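Endoglucanase, glycoside hydrolase family 5 protein (Cytophaga hutchinsonii, PDB 5IHS) probably hydrolyses internal beta-1,4-glucosidic bonds of cellulose as a periplasmic endoglucanase with a TIM-barrel fold, helping the bacterium to live on crystalline cellulose. Local coordinates at residues T195-W198 / S199-T203; Q228-R231 / N232-Q235; E263-A266 / L267-F271; L322-G325 / P326-D329. All coordinates share one frame; numbering follows the deposited sequence.

Contact 1 (T195-W198 / S199-T203)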
loop_
_atom_site.group_PDB
_atom_site.type_symbol
_atom_site.label_atom_id
_atom_site.label_comp_id
_atom_site.label_asym_id
_atom_site.label_seq_id
_atom_site.Cartn_x
_atom_site.Cartn_y
_atom_site.Cartn_z
ATOM N N THR A 195 8.339 -8.916 1.259
ATOM C CA THR A 195 8.780 -10.302 1.225
ATOM C C THR A 195 9.586 -10.579 -0.053
ATOM O O THR A 195 9.624 -9.776 -0.998
ATOM C CB THR A 195 7.572 -11.256 1.433
ATOM O OG1 THR A 195 6.588 -11.064 0.409
ATOM C CG2 THR A 195 6.939 -11.054 2.822
ATOM N N ARG A 196 10.281 -11.719 -0.063
ATOM C CA ARG A 196 11.188 -12.022 -1.164
ATOM C C ARG A 196 10.429 -12.155 -2.489
ATOM O O ARG A 196 9.240 -12.505 -2.535
ATOM C CB ARG A 196 11.991 -13.295 -0.848
ATOM C CG ARG A 196 13.125 -13.594 -1.833
ATOM C CD ARG A 196 14.062 -14.651 -1.328
ATOM N NE ARG A 196 13.509 -15.996 -1.338
ATOM C CZ ARG A 196 13.573 -16.838 -2.363
ATOM N NH1 ARG A 196 14.120 -16.473 -3.520
ATOM N NH2 ARG A 196 13.087 -18.068 -2.233
ATOM N N GLN A 197 11.147 -11.888 -3.581
ATOM C CA GLN A 197 10.643 -12.073 -4.941
ATOM C C GLN A 197 9.487 -11.115 -5.217
ATOM O O GLN A 197 8.359 -11.519 -5.544
ATOM C CB GLN A 197 10.284 -13.537 -5.185
ATOM C CG GLN A 197 10.006 -13.902 -6.622
ATOM C CD GLN A 197 9.873 -15.393 -6.769
ATOM O OE1 GLN A 197 10.864 -16.113 -6.736
ATOM N NE2 GLN A 197 8.653 -15.872 -6.907
ATOM N N TRP A 198 9.780 -9.821 -5.098
ATOM C CA TRP A 198 8.801 -8.765 -5.358
ATOM C C TRP A 198 7.559 -8.936 -4.489
ATOM O O TRP A 198 6.423 -8.747 -4.931
ATOM C CB TRP A 198 8.473 -8.639 -6.851
ATOM C CG TRP A 198 9.718 -8.437 -7.653
ATOM C CD1 TRP A 198 10.386 -7.257 -7.873
ATOM C CD2 TRP A 198 10.473 -9.448 -8.310
ATOM N NE1 TRP A 198 11.498 -7.479 -8.643
ATOM C CE2 TRP A 198 11.574 -8.816 -8.925
ATOM C CE3 TRP A 198 10.323 -10.825 -8.451
ATOM C CZ2 TRP A 198 12.522 -9.518 -9.662
ATOM C CZ3 TRP A 198 11.264 -11.520 -9.182
ATOM C CH2 TRP A 198 12.346 -10.863 -9.786
ATOM N N SER A 199 7.792 -9.249 -3.216
ATOM C CA SER A 199 6.716 -9.409 -2.241
ATOM C C SER A 199 5.717 -10.486 -2.664
ATOM O O SER A 199 4.501 -10.331 -2.568
ATOM C CB SER A 199 6.059 -8.073 -1.882
ATOM O OG SER A 199 6.992 -7.344 -1.095
ATOM N N GLN A 200 6.256 -11.636 -3.068
ATOM C CA GLN A 200 5.464 -12.825 -3.360
ATOM C C GLN A 200 5.572 -13.913 -2.307
ATOM O O GLN A 200 4.580 -14.592 -2.031
ATOM C CB GLN A 200 5.844 -13.418 -4.722
ATOM C CG GLN A 200 5.457 -12.511 -5.854
ATOM C CD GLN A 200 6.066 -12.910 -7.177
ATOM O OE1 GLN A 200 6.406 -14.073 -7.399
ATOM N NE2 GLN A 200 6.207 -11.943 -8.065
ATOM N N LEU A 201 6.756 -14.115 -1.729
ATOM C CA LEU A 201 7.044 -15.331 -0.966
ATOM C C LEU A 201 6.699 -15.156 0.518
ATOM O O LEU A 201 7.530 -15.254 1.428
ATOM C CB LEU A 201 8.476 -15.793 -1.216
ATOM C CG LEU A 201 8.744 -16.154 -2.689
ATOM C CD1 LEU A 201 10.193 -16.577 -2.878
ATOM C CD2 LEU A 201 7.808 -17.221 -3.228
ATOM N N VAL A 202 5.402 -14.933 0.745
ATOM C CA VAL A 202 4.886 -14.689 2.083
ATOM C C VAL A 202 5.048 -15.902 2.988
ATOM O O VAL A 202 5.105 -15.747 4.209
ATOM C CB VAL A 202 3.439 -14.160 2.022
ATOM C CG1 VAL A 202 3.436 -12.737 1.491
ATOM C CG2 VAL A 202 2.537 -15.041 1.156
ATOM N N THR A 203 5.122 -17.118 2.438
ATOM C CA THR A 203 5.312 -18.280 3.312
ATOM C C THR A 203 6.658 -18.251 4.033
ATOM O O THR A 203 6.787 -18.847 5.108
ATOM C CB THR A 203 5.183 -19.601 2.560
ATOM O OG1 THR A 203 6.135 -19.654 1.488
ATOM C CG2 THR A 203 3.774 -19.811 2.046
HETATM O O HOH W 1 10.108 -13.998 1.708
HETATM O O HOH W 2 4.915 -9.410 -7.169
#
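The carbonyl oxygen of Arg196 is gripped by two successive backbone amides, Gln200 N at 3.2 Å and Leu201 N at 3.1 Å. Leu201 N lies in the carbonyl plane, whereas Gln200 N is tilted from it. The chain can close in this way because Gln197, Trp198 and Ser199, all with positive phi and psi, form a short left-handed helical turn that curls it back toward Thr195. There Ser199 N donates to Thr195 O at 2.9 Å, and Thr195 N returns a nearly straight bond (168°) to Ser199 OG at 3.1 Å. Serine suits this place because its short hydroxyl can accept that bond while also bonding Asn159 O.

Elsewhere in the turn two glutamines clasp each other: Gln197 NE2 donates to Gln200 OE1 at 2.9 Å. The acceptor lies in the Gln197 amide plane, but the donor stands above the plane of the Gln200 amide, and the two planes are 75° apart. A water joins Trp198 O to Gln200 NE2. The bend of Arg196 at chi3 (72°) lays one face of its guanidinium against the methyl Leu201 CD1, 3.3 Å from Arg196 NH2, while its charge pairs with Glu204. The turn follows barrel strand 191-193; Ser199 rests on Thr218 and His220 of strand 215-221, and Gln200 and Val202 pack against helix 228-239.

Contact 2 (Q228-R231 / N232-Q235)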
loop_
_atom_site.group_PDB
_atom_site.type_symbol
_atom_site.label_atom_id
_atom_site.label_comp_id
_atom_site.label_asym_id
_atom_site.label_seq_id
_atom_site.Cartn_x
_atom_site.Cartn_y
_atom_site.Cartn_z
ATOM N N GLN A 228 -3.623 -18.746 -9.751
ATOM C CA GLN A 228 -3.963 -19.545 -8.577
ATOM C C GLN A 228 -2.732 -19.951 -7.772
ATOM O O GLN A 228 -2.822 -20.093 -6.551
ATOM C CB GLN A 228 -4.767 -20.775 -8.988
ATOM C CG GLN A 228 -5.280 -21.585 -7.820
ATOM C CD GLN A 228 -6.247 -20.800 -6.960
ATOM O OE1 GLN A 228 -7.096 -20.065 -7.473
ATOM N NE2 GLN A 228 -6.123 -20.944 -5.647
ATOM N N GLU A 229 -1.578 -20.139 -8.418
ATOM C CA GLU A 229 -0.386 -20.541 -7.673
ATOM C C GLU A 229 -0.012 -19.514 -6.603
ATOM O O GLU A 229 0.422 -19.883 -5.503
ATOM C CB GLU A 229 0.777 -20.797 -8.628
ATOM C CG GLU A 229 1.459 -19.569 -9.190
ATOM C CD GLU A 229 0.595 -18.703 -10.096
ATOM O OE1 GLU A 229 -0.447 -19.164 -10.619
ATOM O OE2 GLU A 229 0.989 -17.543 -10.303
ATOM N N LEU A 230 -0.162 -18.223 -6.900
ATOM C CA LEU A 230 0.158 -17.214 -5.895
ATOM C C LEU A 230 -0.952 -17.083 -4.849
ATOM O O LEU A 230 -0.656 -16.803 -3.679
ATOM C CB LEU A 230 0.518 -15.876 -6.559
ATOM C CG LEU A 230 1.098 -14.812 -5.619
ATOM C CD1 LEU A 230 2.407 -15.252 -4.977
ATOM C CD2 LEU A 230 1.312 -13.494 -6.370
ATOM N N ARG A 231 -2.221 -17.304 -5.225
ATOM C CA ARG A 231 -3.264 -17.410 -4.210
ATOM C C ARG A 231 -2.987 -18.574 -3.269
ATOM O O ARG A 231 -3.219 -18.471 -2.062
ATOM C CB ARG A 231 -4.643 -17.546 -4.854
ATOM C CG ARG A 231 -5.132 -16.267 -5.515
ATOM C CD ARG A 231 -6.601 -16.354 -5.940
ATOM N NE ARG A 231 -6.813 -17.187 -7.121
ATOM C CZ ARG A 231 -6.674 -16.780 -8.378
ATOM N NH1 ARG A 231 -6.305 -15.538 -8.654
ATOM N NH2 ARG A 231 -6.914 -17.625 -9.373
ATOM N N ASN A 232 -2.455 -19.682 -3.795
ATOM C CA ASN A 232 -2.128 -20.817 -2.937
ATOM C C ASN A 232 -0.997 -20.478 -1.974
ATOM O O ASN A 232 -1.025 -20.887 -0.805
ATOM C CB ASN A 232 -1.745 -22.034 -3.782
ATOM C CG ASN A 232 -2.915 -22.639 -4.513
ATOM O OD1 ASN A 232 -4.071 -22.386 -4.181
ATOM N ND2 ASN A 232 -2.619 -23.452 -5.523
ATOM N N GLU A 233 0.014 -19.739 -2.450
ATOM C CA GLU A 233 1.078 -19.256 -1.573
ATOM C C GLU A 233 0.498 -18.401 -0.453
ATOM O O GLU A 233 0.849 -18.564 0.723
ATOM C CB GLU A 233 2.082 -18.459 -2.420
ATOM C CG GLU A 233 3.179 -17.698 -1.670
ATOM C CD GLU A 233 4.312 -18.572 -1.183
ATOM O OE1 GLU A 233 4.428 -19.726 -1.660
ATOM O OE2 GLU A 233 5.088 -18.091 -0.325
ATOM N N ALA A 234 -0.388 -17.468 -0.802
ATOM C CA ALA A 234 -1.012 -16.620 0.207
ATOM C C ALA A 234 -1.786 -17.447 1.228
ATOM O O ALA A 234 -1.668 -17.223 2.437
ATOM C CB ALA A 234 -1.921 -15.608 -0.483
ATOM N N GLN A 235 -2.576 -18.419 0.759
ATOM C CA GLN A 235 -3.356 -19.248 1.680
ATOM C C GLN A 235 -2.453 -20.013 2.641
ATOM O O GLN A 235 -2.760 -20.135 3.834
ATOM C CB GLN A 235 -4.244 -20.213 0.891
ATOM C CG GLN A 235 -5.097 -21.118 1.767
ATOM C CD GLN A 235 -6.135 -20.330 2.565
ATOM O OE1 GLN A 235 -7.035 -19.709 1.988
ATOM N NE2 GLN A 235 -6.000 -20.328 3.891
#
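With CG anti to the backbone N (chi1 -174°) and a bend at chi2 (63°), the Gln228 side chain folds along its helix so that its amide meets Asn232 one turn later. Gln228 NE2 donates to Asn232 OD1 at 2.9 Å; the acceptor lies in the plane of the glutamine amide, but the nitrogen stands above the plane of the asparagine amide. The side chains cross at about a right angle.

The other end of the same amide is held as well. Arg231 presents NE and NH2 side-on to Gln228 OE1, at 2.9 Å and 3.1 Å, both from the same face of the glutamine amide. Glutamine thus serves as donor to one neighbour and acceptor to another, and gripping both ends should fix its rotation. Beneath runs the regular alpha-helical backbone, for instance Asn232 N to Gln228 O at 2.8 Å.

Arg231 suits the border between helices because its third nitrogen, NH1, pairs with Glu264 while its cation meets the Trp268 ring. Helix 228-239 links strands 215-221 and 244-249: Leu230 and Ala234 face Leu219 on the barrel wall, and Ala234 and Arg231 pack on Phe271 of helix 262-274.

Contact 3 (E263-A266 / L267-F271)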
loop_
_atom_site.group_PDB
_atom_site.type_symbol
_atom_site.label_atom_id
_atom_site.label_comp_id
_atom_site.label_asym_id
_atom_site.label_seq_id
_atom_site.Cartn_x
_atom_site.Cartn_y
_atom_site.Cartn_z
ATOM N N GLU A 263 -10.992 -10.665 -15.866
ATOM C CA GLU A 263 -11.574 -11.830 -15.202
ATOM C C GLU A 263 -10.643 -12.378 -14.122
ATOM O O GLU A 263 -11.101 -12.733 -13.024
ATOM C CB GLU A 263 -11.986 -12.894 -16.221
ATOM C CG GLU A 263 -13.198 -12.464 -17.073
ATOM C CD GLU A 263 -14.536 -12.496 -16.320
ATOM O OE1 GLU A 263 -14.704 -13.340 -15.413
ATOM O OE2 GLU A 263 -15.440 -11.686 -16.655
ATOM N N GLU A 264 -9.336 -12.423 -14.385
ATOM C CA GLU A 264 -8.428 -12.904 -13.349
ATOM C C GLU A 264 -8.360 -11.925 -12.183
ATOM O O GLU A 264 -8.259 -12.347 -11.026
ATOM C CB GLU A 264 -7.036 -13.195 -13.917
ATOM C CG GLU A 264 -6.103 -13.863 -12.904
ATOM C CD GLU A 264 -6.470 -15.306 -12.586
ATOM O OE1 GLU A 264 -7.008 -15.999 -13.481
ATOM O OE2 GLU A 264 -6.215 -15.738 -11.439
ATOM N N THR A 265 -8.429 -10.617 -12.464
ATOM C CA THR A 265 -8.483 -9.644 -11.376
ATOM C C THR A 265 -9.675 -9.930 -10.466
ATOM O O THR A 265 -9.554 -9.885 -9.236
ATOM C CB THR A 265 -8.533 -8.208 -11.919
ATOM O OG1 THR A 265 -7.396 -7.927 -12.744
ATOM C CG2 THR A 265 -8.529 -7.193 -10.792
ATOM N N ALA A 266 -10.828 -10.265 -11.057
ATOM C CA ALA A 266 -12.014 -10.572 -10.262
ATOM C C ALA A 266 -11.818 -11.815 -9.397
ATOM O O ALA A 266 -12.341 -11.877 -8.282
ATOM C CB ALA A 266 -13.231 -10.737 -11.173
ATOM N N LEU A 267 -11.085 -12.824 -9.890
ATOM C CA LEU A 267 -10.781 -13.982 -9.049
ATOM C C LEU A 267 -9.932 -13.576 -7.855
ATOM O O LEU A 267 -10.117 -14.099 -6.746
ATOM C CB LEU A 267 -10.076 -15.081 -9.843
ATOM C CG LEU A 267 -10.904 -15.760 -10.936
ATOM C CD1 LEU A 267 -10.083 -16.858 -11.568
ATOM C CD2 LEU A 267 -12.222 -16.310 -10.407
ATOM N N TRP A 268 -9.004 -12.640 -8.057
ATOM C CA TRP A 268 -8.245 -12.117 -6.934
ATOM C C TRP A 268 -9.136 -11.348 -5.966
ATOM O O TRP A 268 -9.013 -11.522 -4.751
ATOM C CB TRP A 268 -7.095 -11.249 -7.429
ATOM C CG TRP A 268 -5.876 -12.026 -7.797
ATOM C CD1 TRP A 268 -5.463 -12.394 -9.043
ATOM C CD2 TRP A 268 -4.889 -12.511 -6.884
ATOM N NE1 TRP A 268 -4.269 -13.081 -8.958
ATOM C CE2 TRP A 268 -3.894 -13.164 -7.642
ATOM C CE3 TRP A 268 -4.744 -12.441 -5.500
ATOM C CZ2 TRP A 268 -2.767 -13.741 -7.053
ATOM C CZ3 TRP A 268 -3.630 -13.011 -4.915
ATOM C CH2 TRP A 268 -2.658 -13.653 -5.689
ATOM N N TYR A 269 -10.012 -10.466 -6.472
ATOM C CA TYR A 269 -10.909 -9.751 -5.566
ATOM C C TYR A 269 -11.730 -10.723 -4.724
ATOM O O TYR A 269 -11.951 -10.487 -3.530
ATOM C CB TYR A 269 -11.845 -8.825 -6.334
ATOM C CG TYR A 269 -11.250 -7.577 -6.948
ATOM C CD1 TYR A 269 -10.191 -6.882 -6.365
ATOM C CD2 TYR A 269 -11.809 -7.059 -8.102
ATOM C CE1 TYR A 269 -9.693 -5.724 -6.941
ATOM C CE2 TYR A 269 -11.333 -5.900 -8.674
ATOM C CZ TYR A 269 -10.281 -5.226 -8.096
ATOM O OH TYR A 269 -9.832 -4.065 -8.697
ATOM N N GLU A 270 -12.205 -11.813 -5.336
ATOM C CA GLU A 270 -12.987 -12.804 -4.598
ATOM C C GLU A 270 -12.176 -13.378 -3.439
ATOM O O GLU A 270 -12.661 -13.481 -2.307
ATOM C CB GLU A 270 -13.422 -13.903 -5.564
ATOM C CG GLU A 270 -14.208 -15.039 -4.979
ATOM C CD GLU A 270 -14.718 -15.949 -6.088
ATOM O OE1 GLU A 270 -13.882 -16.596 -6.758
ATOM O OE2 GLU A 270 -15.946 -15.985 -6.330
ATOM N N PHE A 271 -10.928 -13.751 -3.712
ATOM C CA PHE A 271 -10.046 -14.295 -2.681
ATOM C C PHE A 271 -9.756 -13.271 -1.589
ATOM O O PHE A 271 -9.834 -13.577 -0.392
ATOM C CB PHE A 271 -8.751 -14.754 -3.352
ATOM C CG PHE A 271 -7.686 -15.207 -2.396
ATOM C CD1 PHE A 271 -7.722 -16.477 -1.846
ATOM C CD2 PHE A 271 -6.627 -14.370 -2.067
ATOM C CE1 PHE A 271 -6.736 -16.896 -0.966
ATOM C CE2 PHE A 271 -5.640 -14.788 -1.191
ATOM C CZ PHE A 271 -5.697 -16.052 -0.647
#
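Helix 262-274 is the crossover helix of the beta-alpha-beta unit between strands 244-249 and 279-284, and here Thr265 and Tyr269 sit one turn apart on it, side by side. The threonine methyl CG2 lies over one face of the tyrosine ring, displaced toward its rim, 4.0 Å from the centroid and 25° off the ring normal: a CH-pi contact, with Tyr269 CE2 the nearest ring atom to Thr265 CG2 at 3.7 Å. The first torsion of Thr265 (chi1 -58°) sets CG2 anti to the backbone N, where it meets the ring, and OG1 beside that nitrogen, where it bonds Ser261 O a turn earlier. Tyrosine fits because the ring offers a face to the threonine methyl and still carries OH to Tyr249 OH.

In the outer layer of the (beta/alpha)8 barrel such a helix must meet both the strands inside and the helices beside it. Tyr269 packs on Leu315, Val316 and Asp319 of helix 311-329, whereas Trp268 stacks on Phe221 of the barrel and touches Leu230 of helix 228-239.

The edge of the indole, at Trp268 CD1, lies 3.4 Å from Glu264 O, the carbonyl that also receives Trp268 N at 3.1 Å. Glu264 folds its carboxylate down this same flank, its plane 77° from the indole's, with OE1 3.7 Å from Leu267 CD1 and its charge answered by Arg231. Trp268 NE1 instead finds its acceptor in His226 O, on the loop leading to helix 228-239.

Contact 4 (L322-G325 / P326-D329)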
loop_
_atom_site.group_PDB
_atom_site.type_symbol
_atom_site.label_atom_id
_atom_site.label_comp_id
_atom_site.label_asym_id
_atom_site.label_seq_id
_atom_site.Cartn_x
_atom_site.Cartn_y
_atom_site.Cartn_z
ATOM N N LEU A 322 -18.265 0.278 -5.684
ATOM C CA LEU A 322 -19.208 -0.765 -5.329
ATOM C C LEU A 322 -18.995 -1.252 -3.905
ATOM O O LEU A 322 -19.962 -1.439 -3.158
ATOM C CB LEU A 322 -19.017 -1.920 -6.300
ATOM C CG LEU A 322 -19.829 -3.169 -6.031
ATOM C CD1 LEU A 322 -21.286 -2.874 -6.297
ATOM C CD2 LEU A 322 -19.336 -4.307 -6.903
ATOM N N LYS A 323 -17.748 -1.487 -3.514
ATOM C CA LYS A 323 -17.471 -2.134 -2.240
ATOM C C LYS A 323 -17.284 -1.160 -1.098
ATOM O O LYS A 323 -17.693 -1.456 0.031
ATOM C CB LYS A 323 -16.256 -3.028 -2.383
ATOM C CG LYS A 323 -16.586 -4.135 -3.346
ATOM C CD LYS A 323 -15.498 -5.126 -3.457
ATOM C CE LYS A 323 -15.870 -6.257 -4.378
ATOM N NZ LYS A 323 -14.620 -6.923 -4.780
ATOM N N ASN A 324 -16.663 -0.014 -1.355
ATOM C CA ASN A 324 -16.501 0.968 -0.296
ATOM C C ASN A 324 -17.664 1.948 -0.206
ATOM O O ASN A 324 -17.841 2.584 0.839
ATOM C CB ASN A 324 -15.215 1.769 -0.489
ATOM C CG ASN A 324 -13.962 0.984 -0.166
ATOM O OD1 ASN A 324 -14.005 -0.146 0.356
ATOM N ND2 ASN A 324 -12.829 1.594 -0.454
ATOM N N GLY A 325 -18.458 2.095 -1.264
ATOM C CA GLY A 325 -19.600 2.981 -1.217
ATOM C C GLY A 325 -20.471 2.770 0.009
ATOM O O GLY A 325 -20.842 3.728 0.701
ATOM N N PRO A 326 -20.825 1.513 0.302
ATOM C CA PRO A 326 -21.674 1.260 1.485
ATOM C C PRO A 326 -21.012 1.618 2.808
ATOM O O PRO A 326 -21.707 1.939 3.782
ATOM C CB PRO A 326 -21.976 -0.240 1.379
ATOM C CG PRO A 326 -21.868 -0.542 -0.100
ATOM C CD PRO A 326 -20.741 0.337 -0.586
ATOM N N ILE A 327 -19.682 1.565 2.878
ATOM C CA ILE A 327 -18.984 1.985 4.087
ATOM C C ILE A 327 -19.158 3.484 4.294
ATOM O O ILE A 327 -19.525 3.941 5.384
ATOM C CB ILE A 327 -17.497 1.582 4.034
ATOM C CG1 ILE A 327 -17.352 0.069 3.841
ATOM C CG2 ILE A 327 -16.799 2.015 5.316
ATOM C CD1 ILE A 327 -15.919 -0.415 3.615
ATOM N N PHE A 328 -18.912 4.276 3.248
ATOM C CA PHE A 328 -19.184 5.707 3.345
ATOM C C PHE A 328 -20.657 5.971 3.647
ATOM O O PHE A 328 -20.988 6.864 4.437
ATOM C CB PHE A 328 -18.769 6.418 2.057
ATOM C CG PHE A 328 -17.276 6.620 1.919
ATOM C CD1 PHE A 328 -16.646 7.707 2.507
ATOM C CD2 PHE A 328 -16.507 5.724 1.187
ATOM C CE1 PHE A 328 -15.276 7.893 2.378
ATOM C CE2 PHE A 328 -15.123 5.892 1.049
ATOM C CZ PHE A 328 -14.505 6.985 1.647
ATOM N N ASP A 329 -21.561 5.214 3.023
ATOM C CA ASP A 329 -22.988 5.445 3.244
ATOM C C ASP A 329 -23.423 5.135 4.674
ATOM O O ASP A 329 -24.430 5.685 5.128
ATOM C CB ASP A 329 -23.815 4.607 2.269
ATOM C CG ASP A 329 -23.722 5.105 0.834
ATOM O OD1 ASP A 329 -23.252 6.241 0.612
ATOM O OD2 ASP A 329 -24.135 4.356 -0.077
#
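This is a proline kink near the C-terminal end of helix 311-329, the helix that follows the eighth strand of the TIM barrel, at the protein surface. Pro326 has no amide hydrogen to offer Leu322 O a turn earlier; its CD approaches that oxygen instead, at 3.2 Å. Ile327 N also lacks a bond to the preceding turn and makes a weak one to Asn324 O, at 2.9 Å and only 123°. Regular bonding resumes with Phe328 N to Asn324 O, at 3.1 Å and 165°, so Asn324 O accepts both the weak bond and the regular one. Gly325, preceding the proline, brings no side chain to crowd the ring, and its carbonyl takes Asp329 N at 2.8 Å.

Asn324 is the buried residue of the group and suits its place by having both a donor and an acceptor: ND2 bonds Lys80 O, and OD1 receives Arg53 NH1. Its side chain runs alongside that of Ile327, pointing the same way, with Asn324 OD1 3.8 Å from Ile327 CD1. Isoleucine gives the helix a branched, greasy face for Ile28, Lys31 and Tyr32 of the N-terminal helix 28-32, and Phe328 touches Ile28 and Thr82. The Phe328 ring turns its edge to the backbone, its CD2 lying 3.4 Å from Asn324 O, near the plane of the ring.

The four contacts follow one another along the chain, each joining residues three to five apart, so that none closes a long loop; none nests in or crosses another. Contact 1 forms the turn after strand 191-193, contacts 2 and 3 lie on the helices after strands 215-221 and 244-249, and contact 4 ends the helix after the last strand. Neighbours meet round the outside of the barrel: Thr203 with Glu233, then Arg231 with Glu264, and finally, by packing alone, Tyr269 with Lys323. Contacts 1 and 4, about 31 Å apart between centres, lie on opposite sides of the chain's centre, and contact 4 adds the N-terminal helix 28-32.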